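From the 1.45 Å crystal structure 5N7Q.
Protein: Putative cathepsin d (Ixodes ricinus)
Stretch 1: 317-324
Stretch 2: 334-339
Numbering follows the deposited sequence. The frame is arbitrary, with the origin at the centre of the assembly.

Stretch 1 (317-324) VFLGPYYT
Stretch 2 334-339: GFAEVA

The apolar centre of this contact is the ring of Phe 335, a residue with more of its surface covered by the other stretch than any other here. Its chi1 of -64° (m) and chi2 of -68° bring the end of the side chain nearer to the first stretch, where the ring of Phe 318 meets it edge to face: the edge of Phe 318 points at the face of Phe 335, with centroids 5.3 Å apart, planes at 87°, and Phe 318 CE2 3.8 Å from Phe 335 CE1. Phe 318 is helical (phi/psi -87/-42); its CA-to-CB bond runs sideways, and chi1 -167° (t) with chi2 85° carries the ring across. Leu 319 (-79/-10; chi1 -60°, m; chi2 171°, t) adds a methyl at the edge of the same ring, Leu 319 CD2 lying 4.0 Å from Phe 335 CE1. Tyr 322 CB packs more loosely, 4.3 Å from Phe 335 CD1. Also at the ring edge, Thr 324 OG1 comes within 3.3 Å of Phe 335 CD1; this hydroxyl (chi1 -56°, m) donates a hydrogen bond back along its own strand, Thr 324 OG1 to Tyr 322 O, 3.0 Å.

Beneath these side chains, strands 322-324 and 334-337 run antiparallel, their directions 147° apart and their axes 4.4 Å apart at closest approach. Tyr 322 faces Glu 337 and Thr 324 faces Phe 335 as non-hydrogen-bonded pairs, each with CA atoms 4.8 Å apart, and all four side chains project from one face of the sheet. Between them Tyr 323 and Ala 336 form the hydrogen-bonded pair, CA to CA 5.3 Å, with side chains on the other face. Their bonds are unequal: Ala 336 N to Tyr 323 O is 3.0 Å at 156°, whereas Tyr 323 N to Ala 336 O, though 2.9 Å long, is weak because the angle at hydrogen is only 120°. CA-H...O contacts supplement them: Tyr 322 CA to Ala 336 O, 3.3 Å; Phe 335 CA to Tyr 323 O, 3.4 Å; Thr 324 CA to Gly 334 O, 3.2 Å. Strand phi/psi values are -121/106, -56/135 and -128/133 for 322-324, and -116/144, -129/138, -145/153 and -57/130 for 334-337.

Beyond the Tyr 322-Glu 337 pair, Val 338 N donates to Pro 321 O, 2.9 Å at 158°. Pro 321 (-71/-18, C-gamma endo) lies in the turn that leads from the helix into the strand; Tyr 322 N donates to Phe 318 O across that turn, 3.2 Å. Val 338 (-67/152; chi1 76°, p) points toward the turn, its CB 3.5 Å from Gly 320 O.

At the polar edge, Tyr 322 (chi1 -60°, m; chi2 -70°) sets its CD1 3.9 Å from Glu 337 CA. Extended Glu 337 (chi1 -174° and chi2 172°, both t; chi3 0°) is exposed. Tyr 323 (chi1 -173°, t; chi2 61°) leads its ring away, and both tyrosine hydroxyls are hydrogen-bonded elsewhere in the structure. Ala 339 ends the chain with its carboxylate, beyond contact.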

ATOM      1  N   VAL A 317      -8.013   1.263  -3.700  1.00  7.59           N
ATOM      2  CA  VAL A 317      -9.200   1.302  -4.579  1.00  7.77           C
ATOM      3  C   VAL A 317      -9.122   0.263  -5.707  1.00  7.81           C
ATOM      4  O   VAL A 317     -10.127  -0.369  -6.054  1.00  7.35           O
ATOM      5  CB  VAL A 317      -9.396   2.728  -5.148  1.00  8.09           C
ATOM      6  CG1 VAL A 317     -10.232   2.715  -6.413  1.00  8.18           C
ATOM      7  CG2 VAL A 317      -9.987   3.618  -4.084  1.00  9.01           C
ATOM      8  N   PHE A 318      -7.923   0.080  -6.273  1.00  7.98           N
ATOM      9  CA  PHE A 318      -7.669  -0.923  -7.328  1.00  8.19           C
ATOM     10  C   PHE A 318      -7.327  -2.297  -6.782  1.00  8.30           C
ATOM     11  O   PHE A 318      -7.819  -3.325  -7.288  1.00  7.47           O
ATOM     12  CB  PHE A 318      -6.527  -0.455  -8.267  1.00  8.64           C
ATOM     13  CG  PHE A 318      -6.393  -1.246  -9.527  1.00  8.72           C
ATOM     14  CD1 PHE A 318      -7.162  -0.937 -10.638  1.00  9.06           C
ATOM     15  CD2 PHE A 318      -5.515  -2.309  -9.616  1.00  8.78           C
ATOM     16  CE1 PHE A 318      -7.047  -1.660 -11.801  1.00  9.05           C
ATOM     17  CE2 PHE A 318      -5.419  -3.053 -10.779  1.00  8.91           C
ATOM     18  CZ  PHE A 318      -6.152  -2.728 -11.871  1.00  9.03           C
ATOM     19  N   LEU A 319      -6.509  -2.328  -5.738  1.00  8.17           N
ATOM     20  CA  LEU A 319      -5.937  -3.580  -5.247  1.00  8.17           C
ATOM     21  C   LEU A 319      -6.927  -4.376  -4.404  1.00  8.39           C
ATOM     22  O   LEU A 319      -6.671  -5.532  -4.086  1.00  9.84           O
ATOM     23  CB  LEU A 319      -4.652  -3.264  -4.439  1.00  7.97           C
ATOM     24  CG  LEU A 319      -3.530  -2.557  -5.210  1.00  8.18           C
ATOM     25  CD1 LEU A 319      -2.440  -2.125  -4.223  1.00  8.74           C
ATOM     26  CD2 LEU A 319      -2.981  -3.428  -6.314  1.00  8.82           C
ATOM     27  N   GLY A 320      -8.059  -3.790  -4.056  1.00  7.98           N
ATOM     28  CA  GLY A 320      -9.177  -4.543  -3.472  1.00  8.19           C
ATOM     29  C   GLY A 320      -9.924  -5.415  -4.462  1.00  8.34           C
ATOM     30  O   GLY A 320     -10.056  -6.629  -4.267  1.00  7.92           O
ATOM     31  N   PRO A 321     -10.459  -4.813  -5.536  1.00  7.99           N
ATOM     32  CA  PRO A 321     -11.208  -5.642  -6.514  1.00  7.85           C
ATOM     33  C   PRO A 321     -10.308  -6.567  -7.345  1.00  8.10           C
ATOM     34  O   PRO A 321     -10.808  -7.521  -7.951  1.00  8.23           O
ATOM     35  CB  PRO A 321     -11.949  -4.597  -7.392  1.00  8.11           C
ATOM     36  CG  PRO A 321     -11.263  -3.311  -7.130  1.00  8.24           C
ATOM     37  CD  PRO A 321     -10.741  -3.377  -5.724  1.00  8.03           C
ATOM     38  N   TYR A 322      -9.007  -6.275  -7.367  1.00  8.04           N
ATOM     39  CA  TYR A 322      -8.035  -7.106  -8.084  1.00  8.40           C
ATOM     40  C   TYR A 322      -6.982  -7.638  -7.128  1.00  8.27           C
ATOM     41  O   TYR A 322      -6.146  -6.900  -6.627  1.00  9.46           O
ATOM     42  CB  TYR A 322      -7.460  -6.342  -9.281  1.00  8.70           C
ATOM     43  CG  TYR A 322      -8.607  -5.984 -10.224  1.00  8.82           C
ATOM     44  CD1 TYR A 322      -9.253  -6.972 -10.940  1.00  9.23           C
ATOM     45  CD2 TYR A 322      -9.143  -4.706 -10.280  1.00  9.46           C
ATOM     46  CE1 TYR A 322     -10.352  -6.701 -11.718  1.00  9.55           C
ATOM     47  CE2 TYR A 322     -10.241  -4.418 -11.057  1.00  9.29           C
ATOM     48  CZ  TYR A 322     -10.856  -5.432 -11.758  1.00  9.62           C
ATOM     49  OH  TYR A 322     -11.951  -5.135 -12.556  1.00 10.76           O
ATOM     50  N   TYR A 323      -7.084  -8.929  -6.825  1.00  7.94           N
ATOM     51  CA  TYR A 323      -6.066  -9.668  -6.087  1.00  7.75           C
ATOM     52  C   TYR A 323      -4.721  -9.540  -6.824  1.00  8.10           C
ATOM     53  O   TYR A 323      -4.685  -9.631  -8.052  1.00  8.91           O
ATOM     54  CB  TYR A 323      -6.490 -11.118  -6.036  1.00  7.61           C
ATOM     55  CG  TYR A 323      -5.663 -12.037  -5.174  1.00  7.38           C
ATOM     56  CD1 TYR A 323      -5.551 -11.821  -3.793  1.00  7.21           C
ATOM     57  CD2 TYR A 323      -5.031 -13.144  -5.701  1.00  7.32           C
ATOM     58  CE1 TYR A 323      -4.818 -12.666  -2.988  1.00  7.71           C
ATOM     59  CE2 TYR A 323      -4.293 -13.995  -4.906  1.00  7.59           C
ATOM     60  CZ  TYR A 323      -4.196 -13.783  -3.547  1.00  7.69           C
ATOM     61  OH  TYR A 323      -3.485 -14.644  -2.756  1.00  7.74           O
ATOM     62  N   THR A 324      -3.642  -9.281  -6.079  1.00  7.57           N
ATOM     63  CA  THR A 324      -2.407  -8.867  -6.706  1.00  7.88           C
ATOM     64  C   THR A 324      -1.279  -9.740  -6.217  1.00  7.62           C
ATOM     65  O   THR A 324      -1.119  -9.981  -5.026  1.00  7.87           O
ATOM     66  CB  THR A 324      -2.091  -7.407  -6.450  1.00  7.75           C
ATOM     67  OG1 THR A 324      -3.202  -6.607  -6.882  1.00  8.96           O
ATOM     68  CG2 THR A 324      -0.898  -6.944  -7.228  1.00  7.79           C
ATOM     69  N   GLY A 334       1.028  -9.563 -10.984  1.00  6.97           N
ATOM     70  CA  GLY A 334      -0.129 -10.288 -11.497  1.00  7.06           C
ATOM     71  C   GLY A 334      -1.401  -9.672 -10.907  1.00  7.20           C
ATOM     72  O   GLY A 334      -1.431  -9.322  -9.708  1.00  7.42           O
ATOM     73  N   PHE A 335      -2.473  -9.622 -11.721  1.00  7.49           N
ATOM     74  CA  PHE A 335      -3.779  -9.128 -11.272  1.00  7.75           C
ATOM     75  C   PHE A 335      -4.852 -10.158 -11.646  1.00  8.17           C
ATOM     76  O   PHE A 335      -4.856 -10.679 -12.754  1.00  8.83           O
ATOM     77  CB  PHE A 335      -4.164  -7.781 -11.892  1.00  8.17           C
ATOM     78  CG  PHE A 335      -3.257  -6.643 -11.510  1.00  7.84           C
ATOM     79  CD1 PHE A 335      -3.217  -6.162 -10.202  1.00  7.95           C
ATOM     80  CD2 PHE A 335      -2.440  -6.058 -12.458  1.00  8.25           C
ATOM     81  CE1 PHE A 335      -2.382  -5.103  -9.863  1.00  8.30           C
ATOM     82  CE2 PHE A 335      -1.602  -5.016 -12.118  1.00  8.94           C
ATOM     83  CZ  PHE A 335      -1.567  -4.542 -10.838  1.00  8.60           C
ATOM     84  N   ALA A 336      -5.778 -10.405 -10.740  1.00  8.44           N
ATOM     85  CA  ALA A 336      -6.966 -11.219 -11.054  1.00  8.92           C
ATOM     86  C   ALA A 336      -8.176 -10.677 -10.298  1.00  9.88           C
ATOM     87  O   ALA A 336      -8.048 -10.192  -9.200  1.00 10.08           O
ATOM     88  CB  ALA A 336      -6.748 -12.678 -10.709  1.00  9.54           C
ATOM     89  N   GLU A 337      -9.354 -10.891 -10.851  1.00 10.69           N
ATOM     90  CA  GLU A 337     -10.591 -10.513 -10.193  1.00 11.82           C
ATOM     91  C   GLU A 337     -10.685 -11.182  -8.835  1.00 11.17           C
ATOM     92  O   GLU A 337     -10.530 -12.382  -8.728  1.00  9.79           O
ATOM     93  CB  GLU A 337     -11.763 -10.994 -11.047  1.00 15.15           C
ATOM     94  CG  GLU A 337     -13.107 -10.543 -10.543  1.00 18.79           C
ATOM     95  CD  GLU A 337     -14.263 -10.852 -11.494  1.00 22.64           C
ATOM     96  OE1 GLU A 337     -14.061 -11.442 -12.588  1.00 25.43           O
ATOM     97  OE2 GLU A 337     -15.402 -10.486 -11.128  1.00 27.00           O
ATOM     98  N   VAL A 338     -10.970 -10.410  -7.807  1.00 10.34           N
ATOM     99  CA  VAL A 338     -11.047 -10.933  -6.449  1.00 11.00           C
ATOM    100  C   VAL A 338     -12.231 -11.898  -6.301  1.00 12.32           C
ATOM    101  O   VAL A 338     -13.212 -11.792  -7.046  1.00 12.54           O
ATOM    102  CB  VAL A 338     -11.047  -9.764  -5.427  1.00 11.15           C
ATOM    103  CG1 VAL A 338     -12.408  -9.068  -5.376  1.00 10.70           C
ATOM    104  CG2 VAL A 338     -10.595 -10.216  -4.054  1.00 11.39           C
ATOM    105  N   ALA A 339     -12.127 -12.855  -5.378  1.00 14.53           N
ATOM    106  CA  ALA A 339     -13.233 -13.802  -5.140  1.00 19.24           C
ATOM    107  C   ALA A 339     -14.076 -13.359  -3.964  1.00 25.57           C
ATOM    108  O   ALA A 339     -14.257 -14.105  -2.977  1.00 29.31           O
ATOM    109  CB  ALA A 339     -12.714 -15.203  -4.907  1.00 20.71           C
ATOM    110  OXT ALA A 339     -14.581 -12.229  -3.973  1.00 28.48           O
TER